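Side-chain contacts in propionate kinase (Francisella tularensis subsp. tularensis, PDB 3KHY), which probably catalyses the reversible, magnesium-dependent transfer of phosphate from ATP to acetate or propionate: residues Ala199-Gly202 and Asn203-Ile207; Glu294-Ser297 and His298-Lys302; Leu249-Ser252 and Val253-Thr257. One frame throughout, in Å; residues are numbered along the deposited sequence.

The three contacts illustrate how short-range side-chain chemistry follows place in the fold. Contact 1, a tight beta hairpin, and contact 2, two turns of helix 287-307, are both largely buried and touch each other: C205 SG of the hairpin lies 3.8 Å from F296 CE2 of the helix. Contact 3 sits at the surface, at the start of helix 253-262, its centre about 26 Å from that of contact 1 and 27 Å from that of contact 2. In the first two, backbone bonds carry the geometry and most polar side-chain ends bond to other elements; in the third, side chains cap the backbone. Contacts 2 and 3 both meet the second subunit.

Contact 1. Residues Ala199-Gly202 and Asn203-Ile207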
loop_
_atom_site.group_PDB
_atom_site.type_symbol
_atom_site.label_atom_id
_atom_site.label_comp_id
_atom_site.label_asym_id
_atom_site.label_seq_id
_atom_site.Cartn_x
_atom_site.Cartn_y
_atom_site.Cartn_z
ATOM N N ALA A 199 -13.785 -2.798 10.080
ATOM C CA ALA A 199 -13.817 -1.931 8.912
ATOM C C ALA A 199 -14.698 -0.728 9.221
ATOM O O ALA A 199 -15.910 -0.834 9.269
ATOM C CB ALA A 199 -14.349 -2.679 7.705
ATOM N N HIS A 200 -14.066 0.408 9.480
ATOM C CA HIS A 200 -14.774 1.657 9.716
ATOM C C HIS A 200 -14.925 2.340 8.367
ATOM O O HIS A 200 -13.953 2.881 7.839
ATOM C CB HIS A 200 -13.955 2.551 10.653
ATOM C CG HIS A 200 -14.591 3.880 10.925
ATOM N ND1 HIS A 200 -15.067 4.236 12.168
ATOM C CD2 HIS A 200 -14.853 4.929 10.108
ATOM C CE1 HIS A 200 -15.579 5.452 12.111
ATOM N NE2 HIS A 200 -15.464 5.896 10.871
ATOM N N LEU A 201 -16.127 2.291 7.798
ATOM C CA LEU A 201 -16.379 2.867 6.476
ATOM C C LEU A 201 -17.332 4.043 6.643
ATOM O O LEU A 201 -18.472 3.860 7.051
ATOM C CB LEU A 201 -16.975 1.804 5.529
ATOM C CG LEU A 201 -16.239 0.457 5.511
ATOM C CD1 LEU A 201 -16.969 -0.588 4.644
ATOM C CD2 LEU A 201 -14.797 0.620 5.028
ATOM N N GLY A 202 -16.831 5.252 6.404
ATOM C CA GLY A 202 -17.652 6.458 6.424
ATOM C C GLY A 202 -17.074 7.429 5.406
ATOM O O GLY A 202 -16.616 7.009 4.343
ATOM N N ASN A 203 -17.067 8.721 5.714
ATOM C CA ASN A 203 -16.427 9.674 4.801
ATOM C C ASN A 203 -14.933 9.389 4.660
ATOM O O ASN A 203 -14.397 9.398 3.543
ATOM C CB ASN A 203 -16.681 11.122 5.214
ATOM C CG ASN A 203 -18.111 11.547 4.957
ATOM O OD1 ASN A 203 -18.575 11.555 3.811
ATOM N ND2 ASN A 203 -18.824 11.891 6.025
ATOM N N GLY A 204 -14.273 9.157 5.799
ATOM C CA GLY A 204 -12.968 8.515 5.823
ATOM C C GLY A 204 -13.191 7.025 6.059
ATOM O O GLY A 204 -14.194 6.642 6.665
ATOM N N CYS A 205 -12.280 6.189 5.567
ATOM C CA CYS A 205 -12.398 4.733 5.706
ATOM C C CYS A 205 -11.069 4.148 6.141
ATOM O O CYS A 205 -10.028 4.465 5.566
ATOM C CB CYS A 205 -12.805 4.080 4.367
ATOM S SG CYS A 205 -14.435 4.572 3.746
ATOM N N SER A 206 -11.101 3.295 7.157
ATOM C CA SER A 206 -9.897 2.581 7.565
ATOM C C SER A 206 -10.269 1.215 8.137
ATOM O O SER A 206 -11.408 0.989 8.566
ATOM C CB SER A 206 -9.119 3.379 8.603
ATOM O OG SER A 206 -9.783 3.308 9.846
ATOM N N ILE A 207 -9.308 0.303 8.131
ATOM C CA ILE A 207 -9.559 -1.043 8.619
ATOM C C ILE A 207 -8.429 -1.456 9.570
ATOM O O ILE A 207 -7.269 -1.101 9.370
ATOM C CB ILE A 207 -9.734 -2.017 7.438
ATOM C CG1 ILE A 207 -10.030 -3.432 7.939
ATOM C CG2 ILE A 207 -8.493 -2.006 6.508
ATOM C CD1 ILE A 207 -10.478 -4.332 6.805
#
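A199-L201 and C205-I207 run antiparallel, their axes 4.8 Å apart at 178°, as the two arms of a hairpin turning through G202, N203 and G204. H200 and S206 form the hydrogen-bonded pair: H200 N gives to S206 O at 2.9 Å, and S206 N returns a bond to H200 O. The turn is closed by G202 N, which donates to G204 O over 3.0 Å. The same G204 O lies at the edge of the H200 imidazole, 3.9 Å from CD2.

The face carrying A199, L201, C205 and I207 is largely apolar. L201 lays its CD2 branch 4.0 Å from C205 CB, while A199 CB meets the CD1 end of I207 at 4.3 Å. With its SG set beside its own backbone N (chi1 -63°), C205 points the sulfur toward the turn, where it comes 3.3 Å from G202 O.

Residues H200 to G204 are predicted to bind ATP, consistent with the ASKHA-type nucleotide-binding fold of this family. On the face of H200 and S206, S206 OG bonds to H178 and to H174, a predicted transition-state stabiliser, and the H200 ring, held by S177 through ND1, stacks on H174. Strand 196-201 pairs with strand 316-320 on its other edge, and the apolar face lies against helix 287-307, with L201 on V300, C205 on F296 and I207 on F303 and V304.

Contact 2. Residues Glu294-Ser297 and His298-Lys302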
loop_
_atom_site.group_PDB
_atom_site.type_symbol
_atom_site.label_atom_id
_atom_site.label_comp_id
_atom_site.label_asym_id
_atom_site.label_seq_id
_atom_site.Cartn_x
_atom_site.Cartn_y
_atom_site.Cartn_z
ATOM N N GLU A 294 -16.942 -1.221 -7.177
ATOM C CA GLU A 294 -16.061 -2.378 -7.330
ATOM C C GLU A 294 -14.669 -2.053 -6.785
ATOM O O GLU A 294 -14.107 -2.822 -6.013
ATOM C CB GLU A 294 -15.952 -2.825 -8.794
ATOM C CG GLU A 294 -17.263 -3.361 -9.382
ATOM C CD GLU A 294 -17.813 -4.515 -8.566
ATOM O OE1 GLU A 294 -17.154 -5.582 -8.526
ATOM O OE2 GLU A 294 -18.887 -4.346 -7.950
ATOM N N ILE A 295 -14.106 -0.916 -7.188
ATOM C CA ILE A 295 -12.763 -0.555 -6.701
ATOM C C ILE A 295 -12.770 -0.429 -5.170
ATOM O O ILE A 295 -11.916 -0.978 -4.484
ATOM C CB ILE A 295 -12.256 0.731 -7.371
ATOM C CG1 ILE A 295 -12.103 0.504 -8.878
ATOM C CG2 ILE A 295 -10.915 1.154 -6.783
ATOM C CD1 ILE A 295 -11.769 1.773 -9.653
ATOM N N PHE A 296 -13.744 0.295 -4.640
ATOM C CA PHE A 296 -13.875 0.486 -3.190
ATOM C C PHE A 296 -14.004 -0.858 -2.469
ATOM O O PHE A 296 -13.260 -1.149 -1.529
ATOM C CB PHE A 296 -15.101 1.372 -2.956
ATOM C CG PHE A 296 -15.457 1.628 -1.510
ATOM C CD1 PHE A 296 -16.166 0.689 -0.776
ATOM C CD2 PHE A 296 -15.193 2.867 -0.930
ATOM C CE1 PHE A 296 -16.539 0.938 0.531
ATOM C CE2 PHE A 296 -15.570 3.130 0.381
ATOM C CZ PHE A 296 -16.248 2.166 1.114
ATOM N N SER A 297 -14.945 -1.686 -2.912
ATOM C CA SER A 297 -15.234 -2.932 -2.204
ATOM C C SER A 297 -14.072 -3.911 -2.272
ATOM O O SER A 297 -13.775 -4.590 -1.300
ATOM C CB SER A 297 -16.495 -3.597 -2.767
ATOM O OG SER A 297 -17.622 -2.737 -2.657
ATOM N N HIS A 298 -13.441 -4.004 -3.439
ATOM C CA HIS A 298 -12.316 -4.928 -3.614
ATOM C C HIS A 298 -11.142 -4.551 -2.725
ATOM O O HIS A 298 -10.463 -5.413 -2.159
ATOM C CB HIS A 298 -11.867 -4.945 -5.064
ATOM C CG HIS A 298 -10.765 -5.916 -5.329
ATOM N ND1 HIS A 298 -10.966 -7.280 -5.336
ATOM C CD2 HIS A 298 -9.451 -5.725 -5.582
ATOM C CE1 HIS A 298 -9.819 -7.888 -5.585
ATOM N NE2 HIS A 298 -8.886 -6.967 -5.744
ATOM N N ARG A 299 -10.893 -3.253 -2.582
ATOM C CA ARG A 299 -9.789 -2.845 -1.723
ATOM C C ARG A 299 -10.066 -3.224 -0.263
ATOM O O ARG A 299 -9.173 -3.739 0.426
ATOM C CB ARG A 299 -9.464 -1.353 -1.846
ATOM C CG ARG A 299 -8.197 -1.023 -1.045
ATOM C CD ARG A 299 -7.631 0.346 -1.314
ATOM N NE ARG A 299 -7.427 0.648 -2.736
ATOM C CZ ARG A 299 -7.163 1.876 -3.164
ATOM N NH1 ARG A 299 -7.065 2.859 -2.269
ATOM N NH2 ARG A 299 -7.009 2.128 -4.460
ATOM N N VAL A 300 -11.300 -3.025 0.201
ATOM C CA VAL A 300 -11.628 -3.459 1.569
ATOM C C VAL A 300 -11.411 -4.970 1.701
ATOM O O VAL A 300 -10.824 -5.442 2.679
ATOM C CB VAL A 300 -13.095 -3.143 1.968
ATOM C CG1 VAL A 300 -13.419 -3.741 3.366
ATOM C CG2 VAL A 300 -13.359 -1.635 1.932
ATOM N N ALA A 301 -11.907 -5.734 0.728
ATOM C CA ALA A 301 -11.734 -7.182 0.760
ATOM C C ALA A 301 -10.260 -7.591 0.771
ATOM O O ALA A 301 -9.886 -8.512 1.492
ATOM C CB ALA A 301 -12.470 -7.849 -0.400
ATOM N N LYS A 302 -9.417 -6.910 -0.017
ATOM C CA LYS A 302 -7.985 -7.202 -0.009
ATOM C C LYS A 302 -7.315 -6.981 1.361
ATOM O O LYS A 302 -6.455 -7.772 1.766
ATOM C CB LYS A 302 -7.241 -6.418 -1.106
ATOM C CG LYS A 302 -7.319 -7.112 -2.464
ATOM C CD LYS A 302 -6.636 -6.329 -3.555
ATOM C CE LYS A 302 -5.129 -6.310 -3.367
ATOM N NZ LYS A 302 -4.518 -5.540 -4.479
#
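F296 and V300, one turn apart on helix 287-307, meet where ring atom CE1 of F296 approaches V300 CG2 at 4.3 Å. That methyl stands beside its own backbone N and therefore also comes close to F296 O, at 3.5 Å.

Four successive i to i+4 bonds use the N-H groups of H298 to A301 and the carbonyls of E294 to S297: H298 N to E294 O (2.9 Å), R299 N to I295 O, V300 N to F296 O (3.2 Å) and A301 N to S297 O. All are fairly straight, the first at 162°, and K302 N continues the ladder to H298 O.

The polar side-chain ends find their partners elsewhere. S297 OG, turned beside its own N (chi1 -59°), bonds back to I293 O. The E294 carboxylate is shared, OE1 in a salt bridge with K337 and OE2 bonded to N333. R299 NH1 serves two carbonyls, those of S234 and G227. From the second subunit, Y310 binds H298 NE2, Y152 meets the H298 ring edge-to-face and D217 pairs with K302 NZ.

The helix is thus wedged between several elements: one side faces hairpin 196-211, F296 and S297 pack on helix 328-337, I295 and F296 on helix 265-270, and H298, A301 and K302 on the other subunit.

Contact 3. Residues Leu249-Ser252 and Val253-Thr257; sequences LGWS and VTEIT
S252 and E255 form a capping box at the start of helix 253-262, each side chain bonding to the other's backbone N-H. S252, the N-cap, receives E255 N on its OG at 3.0 Å; its hydroxyl is swung between the backbone N and the carbonyl carbon (chi1 69°), which brings it to the N-H of E255. In return E255 OE1 accepts from S252 N at 2.9 Å in a nearly straight bond (170°), met on the anti side of the carboxylate and 25° out of its plane.

Further hydrogen bonds belong to the helix itself. I256 N reaches S252 O at 2.8 Å, the first i to i+4 bond. One step on, V253 O takes two donors, T257 N and, at 2.8 Å, T257 OG1, which approach from opposite faces of the carbonyl plane.

The apolar contact is between W251 and I256. W251 CB lies 3.7 Å from I256 CG1, and I256 CG1 also lies 4.0 Å from W251 CE3, at the ring edge near its plane. One face of that ring bears L249 CD2, 3.8 Å above the plane and offset toward the rim.

G250, with positive phi, leaves the helical conformation between helices 241-249 and 253-262. W251 and I256 pack back on I245 of the former, and I256 and T257 on F242, while L249, V253 and T257 meet the second subunit, V253 touching its own counterpart there.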
loop_
_atom_site.group_PDB
_atom_site.type_symbol
_atom_site.label_atom_id
_atom_site.label_comp_id
_atom_site.label_asym_id
_atom_site.label_seq_id
_atom_site.Cartn_x
_atom_site.Cartn_y
_atom_site.Cartn_z
ATOM N N LEU A 249 3.156 17.151 -15.990
ATOM C CA LEU A 249 2.088 18.139 -15.958
ATOM C C LEU A 249 2.517 19.415 -15.239
ATOM O O LEU A 249 1.865 20.446 -15.361
ATOM C CB LEU A 249 0.853 17.560 -15.268
ATOM C CG LEU A 249 0.031 16.496 -15.997
ATOM C CD1 LEU A 249 0.865 15.291 -16.382
ATOM C CD2 LEU A 249 -1.135 16.073 -15.123
ATOM N N GLY A 250 3.601 19.334 -14.472
ATOM C CA GLY A 250 4.147 20.500 -13.796
ATOM C C GLY A 250 3.445 20.941 -12.520
ATOM O O GLY A 250 3.617 22.083 -12.091
ATOM N N TRP A 251 2.659 20.053 -11.908
ATOM C CA TRP A 251 2.014 20.364 -10.634
ATOM C C TRP A 251 3.011 20.398 -9.484
ATOM O O TRP A 251 4.033 19.725 -9.524
ATOM C CB TRP A 251 0.954 19.318 -10.286
ATOM C CG TRP A 251 -0.215 19.228 -11.224
ATOM C CD1 TRP A 251 -0.334 19.789 -12.464
ATOM C CD2 TRP A 251 -1.419 18.494 -11.000
ATOM N NE1 TRP A 251 -1.546 19.457 -13.019
ATOM C CE2 TRP A 251 -2.230 18.660 -12.139
ATOM C CE3 TRP A 251 -1.893 17.715 -9.940
ATOM C CZ2 TRP A 251 -3.491 18.078 -12.248
ATOM C CZ3 TRP A 251 -3.148 17.135 -10.049
ATOM C CH2 TRP A 251 -3.930 17.318 -11.193
ATOM N N SER A 252 2.690 21.163 -8.444
ATOM C CA SER A 252 3.480 21.190 -7.216
ATOM C C SER A 252 3.103 20.039 -6.290
ATOM O O SER A 252 2.023 19.449 -6.426
ATOM C CB SER A 252 3.229 22.497 -6.466
ATOM O OG SER A 252 1.908 22.522 -5.946
ATOM N N VAL A 253 3.984 19.736 -5.339
ATOM C CA VAL A 253 3.698 18.741 -4.311
ATOM C C VAL A 253 2.375 19.058 -3.621
ATOM O O VAL A 253 1.582 18.165 -3.337
ATOM C CB VAL A 253 4.790 18.688 -3.225
ATOM C CG1 VAL A 253 4.412 17.682 -2.143
ATOM C CG2 VAL A 253 6.120 18.330 -3.820
ATOM N N THR A 254 2.143 20.341 -3.355
ATOM C CA THR A 254 0.925 20.773 -2.686
ATOM C C THR A 254 -0.302 20.494 -3.541
ATOM O O THR A 254 -1.333 20.036 -3.038
ATOM C CB THR A 254 0.993 22.283 -2.353
ATOM O OG1 THR A 254 2.037 22.511 -1.400
ATOM C CG2 THR A 254 -0.323 22.769 -1.779
ATOM N N GLU A 255 -0.197 20.778 -4.835
ATOM C CA GLU A 255 -1.313 20.540 -5.743
ATOM C C GLU A 255 -1.575 19.044 -5.902
ATOM O O GLU A 255 -2.716 18.609 -5.944
ATOM C CB GLU A 255 -1.049 21.185 -7.105
ATOM C CG GLU A 255 -1.130 22.709 -7.078
ATOM C CD GLU A 255 -0.522 23.361 -8.308
ATOM O OE1 GLU A 255 0.379 22.758 -8.936
ATOM O OE2 GLU A 255 -0.942 24.487 -8.642
ATOM N N ILE A 256 -0.516 18.256 -6.002
ATOM C CA ILE A 256 -0.686 16.813 -6.138
ATOM C C ILE A 256 -1.325 16.244 -4.871
ATOM O O ILE A 256 -2.224 15.433 -4.946
ATOM C CB ILE A 256 0.645 16.091 -6.415
ATOM C CG1 ILE A 256 1.257 16.610 -7.718
ATOM C CG2 ILE A 256 0.412 14.572 -6.517
ATOM C CD1 ILE A 256 2.696 16.200 -7.920
ATOM N N THR A 257 -0.861 16.690 -3.712
ATOM C CA THR A 257 -1.371 16.177 -2.449
ATOM C C THR A 257 -2.827 16.592 -2.253
ATOM O O THR A 257 -3.652 15.808 -1.762
ATOM C CB THR A 257 -0.529 16.674 -1.252
ATOM O OG1 THR A 257 0.831 16.245 -1.404
ATOM C CG2 THR A 257 -1.082 16.125 0.067
#